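Local coordinates for SnoaL-like domain-containing protein (Methylibium petroleiphilum PM1, PDB 3G16) that is of unknown function but adopts the cystatin-like fold of the SnoaL/NTF2 superfamily, a curved sheet wrapped around helices, and assembles as a dimer, at residues C34-Y48 with D111-Y124. Numbering follows the deposited sequence.
Sequences CFVPEAVHYFPAGMY and DRASGLIREIRAFY
The parallel strand pair of this cystatin-like (NTF2-type) fold joins residues 39-42 to strand 116-124, with Phe-35 pairing with Ile-117 just before a corner at residues 37-38. Tyr-42 N gives the straightest bond, to Ile-120 O (2.8 Å, 172° at the hydrogen); Val-40 N, beside the classic bulge that Arg-118 and Glu-119 form opposite Glu-109, bonds only weakly to Arg-118 O.

Phe-35, His-41, Ile-117 and Ile-120 share the face packed by helices 9-24 and 55-69, where the branches of Ile-120 suit two aromatic neighbours at once. CE1 of Phe-35 meets CG2 of Ile-117 at 3.6 Å, while the Ile-120 CD1 methyl abuts that ring in its plane, at the edge. The other branch of Ile-120, CG2, lies over a face of the His-41 imidazole in a CH-pi contact, and Phe-43 CZ covers the opposite face. With CG of His-41 anti to the backbone N (chi1 -157°), the imidazole leans beside its own carbonyl carbon, and His-41 ND1 donates to Tyr-42 O at 3.1 Å. That bond, in the ring plane, helps fix the imidazole's rotation. Tyr-42 O also accepts from Ala-122 N, the two donors arriving from opposite faces of its carbonyl plane.

On the other face, the extended Glu-119 brings its carboxylate to the edge of the Tyr-42 ring, the planes 83° apart. One water joins Tyr-42 OH to Glu-119 OE1, and Glu-119 OE2 forms salt bridges with Arg-121 NH1 (2.8 Å) and Arg-145; Arg-121 NE reaches Glu-90 of the second subunit.

Past the last beta bridge, Tyr-124, whose hydroxyl bonds an unidentified ligand, receives Pro-44 CG over one face, 3.9 Å from the ring centroid. Selenomethionine Met-47 bends so that SE lies at this ring's edge and CE reaches Tyr-124 OH at 3.5 Å.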
ATOM      1  N   CYS A  34       7.346  -0.577  19.890  1.00 13.28           N
ATOM      2  CA  CYS A  34       6.168  -0.828  19.085  1.00 14.46           C
ATOM      3  C   CYS A  34       6.212  -2.108  18.269  1.00 14.14           C
ATOM      4  O   CYS A  34       5.247  -2.438  17.581  1.00 14.43           O
ATOM      5  CB  CYS A  34       6.004   0.311  18.079  1.00 15.83           C
ATOM      6  SG  CYS A  34       5.651   1.910  18.891  1.00 16.73           S
ATOM      7  N   PHE A  35       7.366  -2.776  18.310  1.00 14.44           N
ATOM      8  CA  PHE A  35       7.605  -3.983  17.532  1.00 13.50           C
ATOM      9  C   PHE A  35       7.995  -5.193  18.338  1.00 15.24           C
ATOM     10  O   PHE A  35       8.618  -5.055  19.392  1.00 14.89           O
ATOM     11  CB  PHE A  35       8.836  -3.753  16.633  1.00 13.67           C
ATOM     12  CG  PHE A  35       8.645  -2.721  15.552  1.00 13.45           C
ATOM     13  CD1 PHE A  35       8.033  -3.054  14.351  1.00 13.77           C
ATOM     14  CD2 PHE A  35       9.069  -1.417  15.717  1.00 15.41           C
ATOM     15  CE1 PHE A  35       7.851  -2.120  13.355  1.00 14.10           C
ATOM     16  CE2 PHE A  35       8.875  -0.466  14.722  1.00 15.62           C
ATOM     17  CZ  PHE A  35       8.283  -0.822  13.536  1.00 15.21           C
ATOM     18  N   VAL A  36       7.706  -6.375  17.831  1.00 15.20           N
ATOM     19  CA  VAL A  36       8.386  -7.567  18.334  1.00 15.14           C
ATOM     20  C   VAL A  36       9.880  -7.379  17.945  1.00 15.84           C
ATOM     21  O   VAL A  36      10.190  -6.793  16.902  1.00 14.65           O
ATOM     22  CB  VAL A  36       7.836  -8.895  17.802  1.00 17.09           C
ATOM     23  CG1 VAL A  36       6.328  -9.009  18.148  1.00 19.02           C
ATOM     24  CG2 VAL A  36       8.012  -9.015  16.320  1.00 17.30           C
ATOM     25  N   PRO A  37      10.815  -7.893  18.743  1.00 15.60           N
ATOM     26  CA  PRO A  37      12.248  -7.656  18.447  1.00 15.79           C
ATOM     27  C   PRO A  37      12.698  -8.059  17.065  1.00 15.39           C
ATOM     28  O   PRO A  37      13.561  -7.370  16.475  1.00 17.93           O
ATOM     29  CB  PRO A  37      12.967  -8.458  19.537  1.00 16.68           C
ATOM     30  CG  PRO A  37      11.952  -8.628  20.621  1.00 17.86           C
ATOM     31  CD  PRO A  37      10.593  -8.601  20.017  1.00 15.82           C
ATOM     32  N   GLU A  38      12.144  -9.129  16.545  1.00 16.16           N
ATOM     33  CA  GLU A  38      12.532  -9.655  15.256  1.00 17.34           C
ATOM     34  C   GLU A  38      11.768  -9.060  14.070  1.00 16.83           C
ATOM     35  O   GLU A  38      11.892  -9.577  12.944  1.00 16.72           O
ATOM     36  CB  GLU A  38      12.380 -11.189  15.281  1.00 20.79           C
ATOM     37  CG  GLU A  38      10.940 -11.763  15.301  1.00 24.66           C
ATOM     38  CD  GLU A  38      10.202 -11.815  16.678  1.00 24.92           C
ATOM     39  OE1 GLU A  38      10.655 -11.251  17.678  1.00 20.98           O
ATOM     40  OE2 GLU A  38       9.125 -12.470  16.712  1.00 29.99           O
ATOM     41  N   ALA A  39      10.985  -8.009  14.293  1.00 15.86           N
ATOM     42  CA  ALA A  39      10.209  -7.438  13.211  1.00 15.27           C
ATOM     43  C   ALA A  39      11.094  -7.046  12.028  1.00 15.12           C
ATOM     44  O   ALA A  39      12.231  -6.605  12.205  1.00 15.56           O
ATOM     45  CB  ALA A  39       9.475  -6.178  13.696  1.00 15.36           C
ATOM     46  N   VAL A  40      10.530  -7.196  10.838  1.00 14.74           N
ATOM     47  CA  VAL A  40      11.226  -6.834   9.588  1.00 14.27           C
ATOM     48  C   VAL A  40      10.387  -5.792   8.840  1.00 15.63           C
ATOM     49  O   VAL A  40       9.156  -5.890   8.742  1.00 14.98           O
ATOM     50  CB  VAL A  40      11.499  -8.041   8.699  1.00 14.63           C
ATOM     51  CG1 VAL A  40      12.294  -7.624   7.438  1.00 15.49           C
ATOM     52  CG2 VAL A  40      12.293  -9.120   9.453  1.00 14.97           C
ATOM     53  N   HIS A  41      11.058  -4.780   8.305  1.00 14.67           N
ATOM     54  CA  HIS A  41      10.442  -3.779   7.409  1.00 13.11           C
ATOM     55  C   HIS A  41      10.981  -4.032   6.002  1.00 14.28           C
ATOM     56  O   HIS A  41      12.214  -4.132   5.791  1.00 14.33           O
ATOM     57  CB  HIS A  41      10.845  -2.377   7.811  1.00 12.96           C
ATOM     58  CG  HIS A  41       9.917  -1.285   7.358  1.00 14.17           C
ATOM     59  ND1 HIS A  41       9.423  -1.153   6.064  1.00 14.12           N
ATOM     60  CD2 HIS A  41       9.461  -0.216   8.035  1.00 14.85           C
ATOM     61  CE1 HIS A  41       8.683  -0.048   5.999  1.00 14.41           C
ATOM     62  NE2 HIS A  41       8.683   0.544   7.188  1.00 15.56           N
ATOM     63  N   TYR A  42      10.077  -4.193   5.043  1.00 13.21           N
ATOM     64  CA  TYR A  42      10.416  -4.391   3.636  1.00 13.12           C
ATOM     65  C   TYR A  42      10.077  -3.132   2.871  1.00 13.25           C
ATOM     66  O   TYR A  42       9.143  -2.377   3.219  1.00 13.63           O
ATOM     67  CB  TYR A  42       9.633  -5.568   3.080  1.00 13.57           C
ATOM     68  CG  TYR A  42       9.925  -6.880   3.755  1.00 14.00           C
ATOM     69  CD1 TYR A  42      10.962  -7.651   3.340  1.00 14.02           C
ATOM     70  CD2 TYR A  42       9.175  -7.346   4.825  1.00 13.65           C
ATOM     71  CE1 TYR A  42      11.273  -8.852   3.955  1.00 15.07           C
ATOM     72  CE2 TYR A  42       9.467  -8.550   5.448  1.00 14.06           C
ATOM     73  CZ  TYR A  42      10.513  -9.308   5.009  1.00 13.95           C
ATOM     74  OH  TYR A  42      10.810 -10.533   5.615  1.00 15.99           O
ATOM     75  N   PHE A  43      10.783  -2.989   1.745  1.00 14.51           N
ATOM     76  CA  PHE A  43      10.683  -1.828   0.858  1.00 14.50           C
ATOM     77  C   PHE A  43      10.785  -2.298  -0.575  1.00 14.92           C
ATOM     78  O   PHE A  43      11.224  -3.402  -0.818  1.00 14.46           O
ATOM     79  CB  PHE A  43      11.853  -0.836   1.120  1.00 15.09           C
ATOM     80  CG  PHE A  43      11.938  -0.388   2.525  1.00 14.90           C
ATOM     81  CD1 PHE A  43      11.198   0.667   2.960  1.00 15.94           C
ATOM     82  CD2 PHE A  43      12.783  -1.033   3.416  1.00 14.81           C
ATOM     83  CE1 PHE A  43      11.266   1.107   4.266  1.00 15.94           C
ATOM     84  CE2 PHE A  43      12.869  -0.606   4.732  1.00 15.26           C
ATOM     85  CZ  PHE A  43      12.118   0.450   5.176  1.00 15.93           C
ATOM     86  N   PRO A  44      10.436  -1.410  -1.508  1.00 14.50           N
ATOM     87  CA  PRO A  44      10.702  -1.812  -2.890  1.00 14.96           C
ATOM     88  C   PRO A  44      12.137  -2.279  -3.088  1.00 16.52           C
ATOM     89  O   PRO A  44      13.070  -1.677  -2.504  1.00 16.06           O
ATOM     90  CB  PRO A  44      10.394  -0.527  -3.662  1.00 16.34           C
ATOM     91  CG  PRO A  44       9.404   0.172  -2.861  1.00 17.44           C
ATOM     92  CD  PRO A  44       9.790  -0.099  -1.414  1.00 15.05           C
ATOM     93  N   ALA A  45      12.366  -3.273  -3.935  1.00 17.46           N
ATOM     94  CA  ALA A  45      13.742  -3.735  -4.196  1.00 19.36           C
ATOM     95  C   ALA A  45      14.494  -2.522  -4.779  1.00 17.86           C
ATOM     96  O   ALA A  45      13.940  -1.711  -5.562  1.00 19.28           O
ATOM     97  CB  ALA A  45      13.801  -4.924  -5.141  1.00 21.54           C
ATOM     98  N   GLY A  46      15.712  -2.353  -4.315  1.00 17.64           N
ATOM     99  CA  GLY A  46      16.559  -1.253  -4.732  1.00 17.33           C
ATOM    100  C   GLY A  46      16.631  -0.164  -3.704  1.00 18.87           C
ATOM    101  O   GLY A  46      17.479   0.738  -3.823  1.00 21.59           O
HETATM  102  N   MSE A  47      15.803  -0.253  -2.669  1.00 16.66           N
HETATM  103  CA  MSE A  47      15.763   0.760  -1.640  1.00 15.76           C
HETATM  104  C   MSE A  47      16.447   0.346  -0.353  1.00 17.32           C
HETATM  105  O   MSE A  47      16.203  -0.744   0.153  1.00 16.44           O
HETATM  106  CB  MSE A  47      14.326   1.116  -1.264  1.00 17.20           C
HETATM  107  CG  MSE A  47      13.512   1.788  -2.328  1.00 16.69           C
HETATM  108 SE   MSE A  47      14.303   3.439  -2.998  0.75 17.95          SE
HETATM  109  CE  MSE A  47      14.360   4.304  -1.464  1.00 20.42           C
ATOM    110  N   TYR A  48      17.307   1.251   0.122  1.00 17.24           N
ATOM    111  CA  TYR A  48      17.918   1.180   1.436  1.00 18.97           C
ATOM    112  C   TYR A  48      18.729  -0.087   1.586  1.00 18.90           C
ATOM    113  O   TYR A  48      18.896  -0.581   2.707  1.00 19.92           O
ATOM    114  CB  TYR A  48      16.861   1.360   2.556  1.00 20.07           C
ATOM    115  CG  TYR A  48      15.986   2.605   2.465  1.00 21.02           C
ATOM    116  CD1 TYR A  48      16.493   3.832   2.012  1.00 20.52           C
ATOM    117  CD2 TYR A  48      14.625   2.567   2.820  1.00 19.07           C
ATOM    118  CE1 TYR A  48      15.692   4.961   1.924  1.00 20.40           C
ATOM    119  CE2 TYR A  48      13.826   3.716   2.739  1.00 20.42           C
ATOM    120  CZ  TYR A  48      14.354   4.901   2.302  1.00 22.44           C
ATOM    121  OH  TYR A  48      13.569   6.056   2.198  1.00 23.11           O
ATOM    122  N   ASP A 111       1.576  -8.983  15.590  1.00 13.45           N
ATOM    123  CA  ASP A 111       1.717 -10.215  16.382  1.00 14.34           C
ATOM    124  C   ASP A 111       0.576 -10.161  17.414  1.00 14.33           C
ATOM    125  O   ASP A 111       0.619  -9.376  18.348  1.00 15.11           O
ATOM    126  CB  ASP A 111       3.061 -10.241  17.086  1.00 15.19           C
ATOM    127  CG  ASP A 111       3.207 -11.373  18.047  1.00 17.91           C
ATOM    128  OD1 ASP A 111       2.906 -12.532  17.688  1.00 21.95           O
ATOM    129  OD2 ASP A 111       3.596 -11.139  19.180  1.00 15.95           O
ATOM    130  N   ARG A 112      -0.407 -11.025  17.243  1.00 13.44           N
ATOM    131  CA  ARG A 112      -1.567 -11.055  18.155  1.00 13.26           C
ATOM    132  C   ARG A 112      -1.178 -11.403  19.588  1.00 15.15           C
ATOM    133  O   ARG A 112      -1.824 -10.922  20.517  1.00 14.83           O
ATOM    134  CB  ARG A 112      -2.597 -12.043  17.676  1.00 14.28           C
ATOM    135  CG  ARG A 112      -3.229 -11.737  16.321  1.00 14.85           C
ATOM    136  CD  ARG A 112      -3.963 -12.973  15.830  1.00 15.40           C
ATOM    137  NE  ARG A 112      -4.644 -12.840  14.545  1.00 16.92           N
ATOM    138  CZ  ARG A 112      -5.902 -12.466  14.392  1.00 15.95           C
ATOM    139  NH1 ARG A 112      -6.645 -12.105  15.422  1.00 15.81           N
ATOM    140  NH2 ARG A 112      -6.458 -12.445  13.173  1.00 16.89           N
ATOM    141  N   ALA A 113      -0.115 -12.195  19.750  1.00 13.97           N
ATOM    142  CA  ALA A 113       0.303 -12.678  21.058  1.00 13.47           C
ATOM    143  C   ALA A 113       0.932 -11.587  21.903  1.00 14.03           C
ATOM    144  O   ALA A 113       1.024 -11.762  23.126  1.00 15.75           O
ATOM    145  CB  ALA A 113       1.283 -13.863  20.890  1.00 14.40           C
ATOM    146  N   SER A 114       1.371 -10.476  21.304  1.00 14.03           N
ATOM    147  CA  SER A 114       1.965  -9.376  22.051  1.00 14.83           C
ATOM    148  C   SER A 114       1.279  -8.040  21.824  1.00 15.06           C
ATOM    149  O   SER A 114       1.452  -7.142  22.644  1.00 15.23           O
ATOM    150  CB  SER A 114       3.466  -9.236  21.714  1.00 15.24           C
ATOM    151  OG  SER A 114       3.629  -8.796  20.375  1.00 16.55           O
ATOM    152  N   GLY A 115       0.561  -7.868  20.715  1.00 13.62           N
ATOM    153  CA  GLY A 115      -0.100  -6.629  20.381  1.00 14.03           C
ATOM    154  C   GLY A 115       0.837  -5.633  19.733  1.00 14.69           C
ATOM    155  O   GLY A 115       0.481  -4.464  19.541  1.00 15.69           O
ATOM    156  N   LEU A 116       1.994  -6.118  19.267  1.00 13.68           N
ATOM    157  CA  LEU A 116       3.001  -5.267  18.642  1.00 13.72           C
ATOM    158  C   LEU A 116       3.175  -5.615  17.168  1.00 13.94           C
ATOM    159  O   LEU A 116       2.715  -6.626  16.702  1.00 14.56           O
ATOM    160  CB  LEU A 116       4.325  -5.405  19.374  1.00 15.57           C
ATOM    161  CG  LEU A 116       4.154  -5.121  20.868  1.00 16.95           C
ATOM    162  CD1 LEU A 116       5.687  -5.247  21.491  1.00 16.19           C
ATOM    163  CD2 LEU A 116       3.660  -3.678  21.217  1.00 15.78           C
ATOM    164  N   ILE A 117       3.827  -4.724  16.421  1.00 13.07           N
ATOM    165  CA  ILE A 117       4.017  -4.899  14.982  1.00 13.48           C
ATOM    166  C   ILE A 117       5.072  -5.957  14.729  1.00 13.76           C
ATOM    167  O   ILE A 117       6.154  -5.914  15.332  1.00 14.25           O
ATOM    168  CB  ILE A 117       4.424  -3.579  14.335  1.00 14.34           C
ATOM    169  CG1 ILE A 117       3.294  -2.546  14.480  1.00 14.88           C
ATOM    170  CG2 ILE A 117       4.727  -3.803  12.863  1.00 14.16           C
ATOM    171  CD1 ILE A 117       3.701  -1.112  14.148  1.00 16.00           C
ATOM    172  N   ARG A 118       4.784  -6.874  13.816  1.00 13.66           N
ATOM    173  CA  ARG A 118       5.765  -7.916  13.434  1.00 15.08           C
ATOM    174  C   ARG A 118       6.347  -7.711  12.050  1.00 15.09           C
ATOM    175  O   ARG A 118       7.406  -8.222  11.768  1.00 15.60           O
ATOM    176  CB  ARG A 118       5.171  -9.332  13.569  1.00 16.18           C
ATOM    177  CG  ARG A 118       4.181  -9.686  12.543  1.00 16.84           C
ATOM    178  CD  ARG A 118       3.683 -11.108  12.742  1.00 19.05           C
ATOM    179  NE  ARG A 118       2.819 -11.518  11.668  1.00 19.15           N
ATOM    180  CZ  ARG A 118       2.074 -12.601  11.712  1.00 22.81           C
ATOM    181  NH1 ARG A 118       2.065 -13.384  12.796  1.00 24.35           N
ATOM    182  NH2 ARG A 118       1.322 -12.911  10.680  1.00 23.52           N
ATOM    183  N   GLU A 119       5.671  -6.967  11.196  1.00 13.66           N
ATOM    184  CA  GLU A 119       6.152  -6.774   9.832  1.00 14.08           C
ATOM    185  C   GLU A 119       5.501  -5.570   9.211  1.00 14.49           C
ATOM    186  O   GLU A 119       4.320  -5.318   9.437  1.00 14.13           O
ATOM    187  CB  GLU A 119       5.793  -8.004   9.000  1.00 14.70           C
ATOM    188  CG  GLU A 119       6.339  -7.998   7.584  1.00 14.80           C
ATOM    189  CD  GLU A 119       6.106  -9.310   6.878  1.00 14.78           C
ATOM    190  OE1 GLU A 119       6.750 -10.316   7.277  1.00 16.28           O
ATOM    191  OE2 GLU A 119       5.259  -9.364   5.979  1.00 15.79           O
ATOM    192  N   ILE A 120       6.275  -4.860   8.380  1.00 14.63           N
ATOM    193  CA  ILE A 120       5.763  -3.733   7.578  1.00 12.63           C
ATOM    194  C   ILE A 120       6.262  -3.940   6.151  1.00 13.67           C
ATOM    195  O   ILE A 120       7.448  -4.280   5.958  1.00 14.15           O
ATOM    196  CB  ILE A 120       6.177  -2.343   8.106  1.00 13.55           C
ATOM    197  CG1 ILE A 120       5.747  -2.178   9.569  1.00 14.62           C
ATOM    198  CG2 ILE A 120       5.622  -1.247   7.189  1.00 14.46           C
ATOM    199  CD1 ILE A 120       6.179  -0.862  10.191  1.00 15.80           C
ATOM    200  N   ARG A 121       5.378  -3.807   5.169  1.00 12.99           N
ATOM    201  CA  ARG A 121       5.728  -3.923   3.736  1.00 12.84           C
ATOM    202  C   ARG A 121       5.319  -2.611   3.096  1.00 12.86           C
ATOM    203  O   ARG A 121       4.128  -2.325   3.021  1.00 14.25           O
ATOM    204  CB  ARG A 121       5.008  -5.109   3.118  1.00 14.89           C
ATOM    205  CG  ARG A 121       5.336  -6.444   3.779  1.00 14.35           C
ATOM    206  CD  ARG A 121       4.795  -7.628   3.010  1.00 14.96           C
ATOM    207  NE  ARG A 121       3.359  -7.642   2.814  1.00 15.05           N
ATOM    208  CZ  ARG A 121       2.481  -8.036   3.736  1.00 15.98           C
ATOM    209  NH1 ARG A 121       2.862  -8.421   4.942  1.00 17.44           N
ATOM    210  NH2 ARG A 121       1.193  -8.065   3.440  1.00 17.66           N
ATOM    211  N   ALA A 122       6.309  -1.843   2.601  1.00 13.82           N
ATOM    212  CA  ALA A 122       6.025  -0.509   2.059  1.00 13.58           C
ATOM    213  C   ALA A 122       6.158  -0.421   0.544  1.00 14.45           C
ATOM    214  O   ALA A 122       7.014  -1.064  -0.073  1.00 14.57           O
ATOM    215  CB  ALA A 122       6.957   0.534   2.680  1.00 16.37           C
ATOM    216  N   PHE A 123       5.275   0.398  -0.016  1.00 13.75           N
ATOM    217  CA  PHE A 123       5.110   0.621  -1.460  1.00 12.17           C
ATOM    218  C   PHE A 123       5.099   2.116  -1.683  1.00 14.70           C
ATOM    219  O   PHE A 123       4.692   2.871  -0.789  1.00 14.80           O
ATOM    220  CB  PHE A 123       3.811   0.008  -1.944  1.00 13.69           C
ATOM    221  CG  PHE A 123       3.714  -1.457  -1.605  1.00 14.24           C
ATOM    222  CD1 PHE A 123       4.218  -2.423  -2.437  1.00 14.03           C
ATOM    223  CD2 PHE A 123       3.197  -1.865  -0.394  1.00 14.22           C
ATOM    224  CE1 PHE A 123       4.175  -3.784  -2.107  1.00 14.51           C
ATOM    225  CE2 PHE A 123       3.144  -3.219  -0.041  1.00 14.44           C
ATOM    226  CZ  PHE A 123       3.625  -4.158  -0.906  1.00 14.19           C
ATOM    227  N   TYR A 124       5.490   2.545  -2.874  1.00 14.40           N
ATOM    228  CA  TYR A 124       5.667   3.960  -3.160  1.00 14.60           C
ATOM    229  C   TYR A 124       4.828   4.503  -4.273  1.00 15.10           C
ATOM    230  O   TYR A 124       4.548   3.804  -5.251  1.00 14.83           O
ATOM    231  CB  TYR A 124       7.114   4.234  -3.572  1.00 14.94           C
ATOM    232  CG  TYR A 124       8.202   3.993  -2.558  1.00 16.31           C
ATOM    233  CD1 TYR A 124       7.941   3.876  -1.186  1.00 16.55           C
ATOM    234  CD2 TYR A 124       9.534   3.978  -2.972  1.00 16.32           C
ATOM    235  CE1 TYR A 124       9.012   3.720  -0.256  1.00 16.40           C
ATOM    236  CE2 TYR A 124      10.571   3.825  -2.060  1.00 16.98           C
ATOM    237  CZ  TYR A 124      10.293   3.686  -0.731  1.00 16.74           C
ATOM    238  OH  TYR A 124      11.310   3.574   0.181  1.00 18.90           O
TER
HETATM  239  O   HOH W   1       9.313 -10.933   7.848  1.00 20.90           O